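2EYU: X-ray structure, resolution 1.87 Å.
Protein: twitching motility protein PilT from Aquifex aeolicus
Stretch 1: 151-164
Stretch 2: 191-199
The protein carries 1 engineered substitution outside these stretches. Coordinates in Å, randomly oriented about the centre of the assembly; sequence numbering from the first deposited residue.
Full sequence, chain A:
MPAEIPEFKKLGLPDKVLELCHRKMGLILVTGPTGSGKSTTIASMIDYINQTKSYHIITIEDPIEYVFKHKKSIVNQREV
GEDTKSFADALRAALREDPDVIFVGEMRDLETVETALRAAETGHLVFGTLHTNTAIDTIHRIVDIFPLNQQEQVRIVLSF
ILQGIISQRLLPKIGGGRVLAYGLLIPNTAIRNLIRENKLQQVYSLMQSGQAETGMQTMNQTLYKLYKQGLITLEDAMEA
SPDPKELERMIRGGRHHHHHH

Stretch 1 151-164: QEQVRIVLSFILQG
Stretch 2 191-199: IRNLIRENK

Stretch 1 is a helix from Q151 to I161, then a strand from L162 to G164. L162 is the first residue to leave helical phi/psi, at -60/125. Stretch 2 continues a helix that begins earlier in the chain; N198 breaks it with positive phi (63/56). The two helices run antiparallel, at 176°, with axes 8.2 Å apart at closest approach. The register is set by two close CA pairs: S159 CA to R192 CA, 4.9 Å, and I156 CA to R196 CA, 5.1 Å. The small side chain of S159 points toward stretch 2 at this close approach. Together the stretches bury 588 Å².

The R192 CA-to-CB bond points sideways to stretch 1, but the end of the side chain (chi1 m, chi2 t, chi3 108°, chi4 95°) comes nearer, at the C-terminal end of the facing helix. There S159 O accepts no backbone hydrogen bond from within the stretch, and R192 supplies donors to it and to L162 O, just past the helix. R192 NE donates to S159 O at 2.6 Å. R192 NH2 donates to L162 O in a very short bond of 2.5 Å, and weakly to S159 O at 3.2 Å. Both oxygens lie at the guanidinium edge, near its plane.

N193 and L194 point away from stretch 1.

I195 (m, t) is buried and makes apolar contacts. Its CG2 packs on S159 CB at 3.7 Å and lies 4.2 Å from R155 CG. Its CD1 meets L162 CD2 at 4.4 Å; L162 is t, p. R155 (t, t, chi3 -6°) points toward stretch 2, and its CD lies 3.1 Å from I195 O.

R196 has the largest area covered, 108 Å². Its chi1 is -116°, chi2 t, chi3 -115° and chi4 145°. R196 NE donates to S159 OG at 2.6 Å. S159 is p, and its OG donates to I156 O at 2.7 Å, so the hydroxyl links R196 to the backbone of the stretch 1 helix. The F160 CA-to-CB bond points away, but chi1 m and chi2 -87° bring its ring back over the guanidinium. R196 CZ sits 3.8 Å from the F160 ring centroid, 16° off the normal, a cation-pi contact over the face. The aliphatic part of R196 also packs, with CG 3.9 Å from I156 CG1.

E197 points away. N198 (chi1 t, chi2 29°) points toward stretch 1; its OD1 is 3.5 Å from R155 CD, and its CG lies over one face of the R155 guanidinium. K199 N donates to L194 O at 2.8 Å.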

ATOM      1  N   GLN A 151     -15.504  -6.246  13.886  1.00 18.59           N
ATOM      2  CA  GLN A 151     -15.225  -5.688  12.579  1.00 17.49           C
ATOM      3  C   GLN A 151     -15.786  -4.286  12.422  1.00 20.83           C
ATOM      4  O   GLN A 151     -15.091  -3.490  11.788  1.00 20.45           O
ATOM      5  CB  GLN A 151     -15.776  -6.596  11.472  1.00 21.60           C
ATOM      6  CG  GLN A 151     -15.212  -8.005  11.656  1.00 14.91           C
ATOM      7  CD  GLN A 151     -15.755  -8.915  10.553  1.00 23.24           C
ATOM      8  OE1 GLN A 151     -15.308 -10.055  10.443  1.00 31.85           O
ATOM      9  NE2 GLN A 151     -16.709  -8.421   9.788  1.00  9.46           N
ATOM     10  N   GLU A 152     -16.971  -3.989  12.958  1.00 23.01           N
ATOM     11  CA  GLU A 152     -17.401  -2.578  12.923  1.00 23.24           C
ATOM     12  C   GLU A 152     -16.321  -1.651  13.475  1.00 19.33           C
ATOM     13  O   GLU A 152     -15.991  -0.607  12.899  1.00 21.45           O
ATOM     14  CB  GLU A 152     -18.693  -2.396  13.722  1.00 34.77           C
ATOM     15  CG  GLU A 152     -18.989  -0.929  14.007  1.00 40.01           C
ATOM     16  CD  GLU A 152     -20.141  -0.406  13.176  1.00 50.13           C
ATOM     17  OE1 GLU A 152     -19.900  -0.008  12.020  1.00 71.63           O
ATOM     18  OE2 GLU A 152     -21.281  -0.392  13.683  1.00 64.35           O
ATOM     19  N   GLN A 153     -15.728  -2.079  14.582  1.00 26.51           N
ATOM     20  CA  GLN A 153     -14.611  -1.412  15.236  1.00 16.74           C
ATOM     21  C   GLN A 153     -13.447  -1.153  14.282  1.00 29.44           C
ATOM     22  O   GLN A 153     -13.121  -0.005  13.986  1.00 23.17           O
ATOM     23  CB  GLN A 153     -14.127  -2.222  16.439  1.00 24.33           C
ATOM     24  CG  GLN A 153     -13.543  -1.310  17.516  1.00 29.27           C
ATOM     25  CD  GLN A 153     -13.024  -2.054  18.726  1.00 29.83           C
ATOM     26  OE1 GLN A 153     -13.746  -2.791  19.392  1.00 32.62           O
ATOM     27  NE2 GLN A 153     -11.736  -1.859  18.992  1.00 46.93           N
ATOM     28  N   VAL A 154     -12.813  -2.205  13.798  1.00 30.13           N
ATOM     29  CA  VAL A 154     -11.765  -2.142  12.788  1.00 15.34           C
ATOM     30  C   VAL A 154     -12.152  -1.353  11.575  1.00 10.54           C
ATOM     31  O   VAL A 154     -11.342  -0.581  11.042  1.00 30.03           O
ATOM     32  CB  VAL A 154     -11.466  -3.579  12.262  1.00 24.20           C
ATOM     33  CG1 VAL A 154     -10.257  -3.535  11.342  1.00 20.43           C
ATOM     34  CG2 VAL A 154     -11.286  -4.530  13.416  1.00 15.51           C
ATOM     35  N   ARG A 155     -13.400  -1.523  11.093  1.00 16.04           N
ATOM     36  CA  ARG A 155     -13.727  -0.751   9.886  1.00 22.65           C
ATOM     37  C   ARG A 155     -13.611   0.752  10.130  1.00 27.67           C
ATOM     38  O   ARG A 155     -13.044   1.496   9.327  1.00 19.12           O
ATOM     39  CB  ARG A 155     -15.116  -1.100   9.372  1.00 25.39           C
ATOM     40  CG  ARG A 155     -15.424  -0.630   7.961  1.00 26.14           C
ATOM     41  CD  ARG A 155     -16.870  -0.902   7.583  1.00 21.75           C
ATOM     42  NE  ARG A 155     -17.589  -1.674   8.585  1.00 40.41           N
ATOM     43  CZ  ARG A 155     -17.747  -2.975   8.726  1.00 43.84           C
ATOM     44  NH1 ARG A 155     -17.206  -3.844   7.882  1.00 62.26           N
ATOM     45  NH2 ARG A 155     -18.463  -3.448   9.743  1.00 69.66           N
ATOM     46  N   ILE A 156     -14.130   1.239  11.246  1.00 24.14           N
ATOM     47  CA  ILE A 156     -14.138   2.694  11.488  1.00 20.82           C
ATOM     48  C   ILE A 156     -12.778   3.198  11.945  1.00 14.04           C
ATOM     49  O   ILE A 156     -12.449   4.354  11.683  1.00 27.37           O
ATOM     50  CB  ILE A 156     -15.260   3.045  12.486  1.00 16.41           C
ATOM     51  CG1 ILE A 156     -16.659   2.915  11.883  1.00 18.82           C
ATOM     52  CG2 ILE A 156     -15.026   4.435  13.086  1.00 24.54           C
ATOM     53  CD1 ILE A 156     -17.696   2.233  12.737  1.00 25.70           C
ATOM     54  N   VAL A 157     -11.937   2.417  12.600  1.00 25.92           N
ATOM     55  CA  VAL A 157     -10.539   2.819  12.830  1.00 23.32           C
ATOM     56  C   VAL A 157      -9.849   3.080  11.504  1.00 23.72           C
ATOM     57  O   VAL A 157      -9.174   4.087  11.302  1.00 25.66           O
ATOM     58  CB  VAL A 157      -9.764   1.728  13.593  1.00 18.17           C
ATOM     59  CG1 VAL A 157      -8.272   2.009  13.643  1.00 14.52           C
ATOM     60  CG2 VAL A 157     -10.292   1.563  15.018  1.00 16.63           C
ATOM     61  N   LEU A 158     -10.003   2.151  10.545  1.00 16.26           N
ATOM     62  CA  LEU A 158      -9.391   2.352   9.249  1.00 17.93           C
ATOM     63  C   LEU A 158      -9.884   3.660   8.635  1.00 18.26           C
ATOM     64  O   LEU A 158      -9.095   4.377   8.034  1.00 19.55           O
ATOM     65  CB  LEU A 158      -9.725   1.228   8.268  1.00 21.78           C
ATOM     66  CG  LEU A 158      -8.778   0.044   8.125  1.00 30.38           C
ATOM     67  CD1 LEU A 158      -9.433  -1.037   7.269  1.00 18.57           C
ATOM     68  CD2 LEU A 158      -7.431   0.462   7.541  1.00 19.53           C
ATOM     69  N   SER A 159     -11.191   3.924   8.796  1.00 22.07           N
ATOM     70  CA  SER A 159     -11.718   5.119   8.141  1.00 15.62           C
ATOM     71  C   SER A 159     -11.011   6.378   8.614  1.00 12.06           C
ATOM     72  O   SER A 159     -10.983   7.368   7.872  1.00 20.91           O
ATOM     73  CB  SER A 159     -13.234   5.228   8.346  1.00 16.20           C
ATOM     74  OG  SER A 159     -13.560   5.760   9.631  1.00 22.06           O
ATOM     75  N   PHE A 160     -10.459   6.367   9.833  1.00 12.20           N
ATOM     76  CA  PHE A 160      -9.763   7.552  10.339  1.00 11.80           C
ATOM     77  C   PHE A 160      -8.249   7.477  10.187  1.00 24.48           C
ATOM     78  O   PHE A 160      -7.549   8.491  10.207  1.00 27.15           O
ATOM     79  CB  PHE A 160     -10.018   7.739  11.823  1.00 20.17           C
ATOM     80  CG  PHE A 160     -11.402   8.222  12.216  1.00 10.70           C
ATOM     81  CD1 PHE A 160     -11.670   9.579  12.257  1.00 23.98           C
ATOM     82  CD2 PHE A 160     -12.363   7.284  12.525  1.00 10.82           C
ATOM     83  CE1 PHE A 160     -12.947   9.974  12.629  1.00 26.19           C
ATOM     84  CE2 PHE A 160     -13.632   7.687  12.907  1.00 19.52           C
ATOM     85  CZ  PHE A 160     -13.904   9.042  12.951  1.00 21.31           C
ATOM     86  N   ILE A 161      -7.690   6.272  10.078  1.00 16.14           N
ATOM     87  CA  ILE A 161      -6.224   6.213  10.149  1.00 14.43           C
ATOM     88  C   ILE A 161      -5.604   5.752   8.825  1.00 17.06           C
ATOM     89  O   ILE A 161      -4.398   6.002   8.683  1.00 15.87           O
ATOM     90  CB  ILE A 161      -5.753   5.306  11.289  1.00 22.28           C
ATOM     91  CG1 ILE A 161      -5.996   3.810  11.040  1.00 34.65           C
ATOM     92  CG2 ILE A 161      -6.398   5.720  12.608  1.00 27.85           C
ATOM     93  CD1 ILE A 161      -5.046   2.903  11.802  1.00 26.72           C
ATOM     94  N   LEU A 162      -6.376   5.163   7.933  1.00 19.20           N
ATOM     95  CA  LEU A 162      -5.916   4.783   6.595  1.00 24.06           C
ATOM     96  C   LEU A 162      -5.442   5.989   5.807  1.00 23.67           C
ATOM     97  O   LEU A 162      -6.166   6.974   5.633  1.00 18.90           O
ATOM     98  CB  LEU A 162      -7.024   4.041   5.828  1.00 22.98           C
ATOM     99  CG  LEU A 162      -6.620   3.435   4.478  1.00 25.39           C
ATOM    100  CD1 LEU A 162      -5.430   2.487   4.597  1.00 25.88           C
ATOM    101  CD2 LEU A 162      -7.804   2.714   3.854  1.00 13.25           C
ATOM    102  N   GLN A 163      -4.210   5.947   5.312  1.00 15.87           N
ATOM    103  CA  GLN A 163      -3.614   7.067   4.589  1.00 17.61           C
ATOM    104  C   GLN A 163      -3.591   6.811   3.093  1.00 16.37           C
ATOM    105  O   GLN A 163      -3.735   7.675   2.232  1.00 13.22           O
ATOM    106  CB  GLN A 163      -2.176   7.274   5.089  1.00 27.61           C
ATOM    107  CG  GLN A 163      -2.197   7.776   6.542  1.00 31.03           C
ATOM    108  CD  GLN A 163      -3.353   8.750   6.722  1.00 44.48           C
ATOM    109  OE1 GLN A 163      -3.286   9.875   6.233  1.00 39.37           O
ATOM    110  NE2 GLN A 163      -4.403   8.305   7.403  1.00 54.43           N
ATOM    111  N   GLY A 164      -3.403   5.527   2.758  1.00 12.13           N
ATOM    112  CA  GLY A 164      -3.349   5.290   1.293  1.00  9.52           C
ATOM    113  C   GLY A 164      -3.202   3.797   1.066  1.00 13.49           C
ATOM    114  O   GLY A 164      -2.573   3.087   1.856  1.00 12.46           O
ATOM    115  N   ILE A 191     -14.803   9.317   0.876  1.00 29.72           N
ATOM    116  CA  ILE A 191     -14.521   7.881   1.010  1.00 29.70           C
ATOM    117  C   ILE A 191     -14.288   7.527   2.472  1.00 23.52           C
ATOM    118  O   ILE A 191     -14.622   6.435   2.898  1.00 25.53           O
ATOM    119  CB  ILE A 191     -13.322   7.446   0.163  1.00 44.26           C
ATOM    120  CG1 ILE A 191     -12.237   8.508  -0.005  1.00 56.54           C
ATOM    121  CG2 ILE A 191     -13.734   6.994  -1.240  1.00 35.18           C
ATOM    122  CD1 ILE A 191     -11.872   8.712  -1.470  1.00 57.89           C
ATOM    123  N   ARG A 192     -13.740   8.417   3.297  1.00 24.38           N
ATOM    124  CA  ARG A 192     -13.650   8.124   4.734  1.00 19.01           C
ATOM    125  C   ARG A 192     -15.015   7.803   5.296  1.00 20.61           C
ATOM    126  O   ARG A 192     -15.243   6.788   5.924  1.00 23.33           O
ATOM    127  CB  ARG A 192     -13.039   9.320   5.447  1.00 25.95           C
ATOM    128  CG  ARG A 192     -11.621   9.572   4.963  1.00 30.26           C
ATOM    129  CD  ARG A 192     -10.786  10.204   6.077  1.00 34.70           C
ATOM    130  NE  ARG A 192      -9.833   9.246   6.583  1.00 46.72           N
ATOM    131  CZ  ARG A 192      -8.571   9.020   6.292  1.00 29.11           C
ATOM    132  NH1 ARG A 192      -7.888   9.711   5.405  1.00 38.12           N
ATOM    133  NH2 ARG A 192      -7.988   8.033   6.963  1.00 29.96           N
ATOM    134  N   ASN A 193     -15.957   8.702   5.020  1.00 26.10           N
ATOM    135  CA  ASN A 193     -17.347   8.478   5.400  1.00 25.14           C
ATOM    136  C   ASN A 193     -17.884   7.153   4.887  1.00 31.57           C
ATOM    137  O   ASN A 193     -18.425   6.313   5.614  1.00 26.87           O
ATOM    138  CB  ASN A 193     -18.160   9.649   4.816  1.00 21.46           C
ATOM    139  CG  ASN A 193     -19.629   9.275   4.719  1.00 38.04           C
ATOM    140  OD1 ASN A 193     -20.367   9.457   5.686  1.00 61.75           O
ATOM    141  ND2 ASN A 193     -20.054   8.745   3.574  1.00 42.88           N
ATOM    142  N   LEU A 194     -17.748   6.913   3.574  1.00 23.82           N
ATOM    143  CA  LEU A 194     -18.313   5.660   3.052  1.00 24.60           C
ATOM    144  C   LEU A 194     -17.669   4.440   3.679  1.00 19.33           C
ATOM    145  O   LEU A 194     -18.369   3.452   3.933  1.00 33.77           O
ATOM    146  CB  LEU A 194     -18.193   5.566   1.526  1.00 18.06           C
ATOM    147  CG  LEU A 194     -18.779   6.735   0.738  1.00 18.32           C
ATOM    148  CD1 LEU A 194     -18.066   6.851  -0.605  1.00 34.20           C
ATOM    149  CD2 LEU A 194     -20.273   6.591   0.539  1.00 27.05           C
ATOM    150  N   ILE A 195     -16.371   4.472   3.970  1.00 26.64           N
ATOM    151  CA  ILE A 195     -15.790   3.332   4.704  1.00 37.55           C
ATOM    152  C   ILE A 195     -16.468   3.120   6.050  1.00 38.38           C
ATOM    153  O   ILE A 195     -16.732   2.004   6.509  1.00 26.27           O
ATOM    154  CB  ILE A 195     -14.272   3.544   4.842  1.00 25.07           C
ATOM    155  CG1 ILE A 195     -13.602   3.509   3.472  1.00 19.46           C
ATOM    156  CG2 ILE A 195     -13.630   2.548   5.792  1.00 17.11           C
ATOM    157  CD1 ILE A 195     -12.094   3.523   3.499  1.00 29.87           C
ATOM    158  N   ARG A 196     -16.782   4.227   6.700  1.00 41.65           N
ATOM    159  CA  ARG A 196     -17.478   4.283   7.979  1.00 43.22           C
ATOM    160  C   ARG A 196     -18.831   3.576   7.914  1.00 35.77           C
ATOM    161  O   ARG A 196     -19.036   2.654   8.701  1.00 33.70           O
ATOM    162  CB  ARG A 196     -17.636   5.750   8.405  1.00 32.05           C
ATOM    163  CG  ARG A 196     -16.883   6.088   9.675  1.00 26.48           C
ATOM    164  CD  ARG A 196     -16.614   7.562   9.867  1.00 24.84           C
ATOM    165  NE  ARG A 196     -15.172   7.845   9.833  1.00 36.02           N
ATOM    166  CZ  ARG A 196     -14.650   8.949   9.328  1.00 21.69           C
ATOM    167  NH1 ARG A 196     -15.460   9.866   8.809  1.00 51.63           N
ATOM    168  NH2 ARG A 196     -13.345   9.146   9.320  1.00 46.53           N
ATOM    169  N   GLU A 197     -19.697   3.997   7.003  1.00 27.27           N
ATOM    170  CA  GLU A 197     -20.966   3.378   6.696  1.00 42.10           C
ATOM    171  C   GLU A 197     -20.821   2.035   5.987  1.00 46.03           C
ATOM    172  O   GLU A 197     -21.828   1.362   5.762  1.00 38.90           O
ATOM    173  CB  GLU A 197     -21.822   4.258   5.776  1.00 47.05           C
ATOM    174  CG  GLU A 197     -22.206   5.603   6.373  1.00 60.27           C
ATOM    175  CD  GLU A 197     -21.165   6.650   6.030  1.00 67.62           C
ATOM    176  OE1 GLU A 197     -20.772   6.727   4.842  1.00 62.33           O
ATOM    177  OE2 GLU A 197     -20.722   7.375   6.947  1.00 86.14           O
ATOM    178  N   ASN A 198     -19.619   1.615   5.610  1.00 39.35           N
ATOM    179  CA  ASN A 198     -19.497   0.351   4.888  1.00 26.50           C
ATOM    180  C   ASN A 198     -20.222   0.410   3.548  1.00 24.16           C
ATOM    181  O   ASN A 198     -21.101  -0.415   3.286  1.00 37.34           O
ATOM    182  CB  ASN A 198     -20.061  -0.821   5.699  1.00 40.80           C
ATOM    183  CG  ASN A 198     -19.519  -2.156   5.221  1.00 35.93           C
ATOM    184  OD1 ASN A 198     -18.401  -2.224   4.712  1.00 38.71           O
ATOM    185  ND2 ASN A 198     -20.298  -3.220   5.386  1.00 33.07           N
ATOM    186  N   LYS A 199     -19.867   1.373   2.730  1.00 26.44           N
ATOM    187  CA  LYS A 199     -20.350   1.554   1.371  1.00 25.17           C
ATOM    188  C   LYS A 199     -19.183   1.401   0.385  1.00 31.98           C
ATOM    189  O   LYS A 199     -18.864   2.331  -0.354  1.00 28.39           O
ATOM    190  CB  LYS A 199     -20.967   2.929   1.149  1.00 21.49           C
ATOM    191  CG  LYS A 199     -22.492   2.894   1.229  1.00 41.60           C
ATOM    192  CD  LYS A 199     -23.019   4.010   2.125  1.00 37.76           C
ATOM    193  CE  LYS A 199     -24.296   3.583   2.833  1.00 34.23           C
ATOM    194  NZ  LYS A 199     -23.970   2.862   4.102  1.00 32.20           N
TER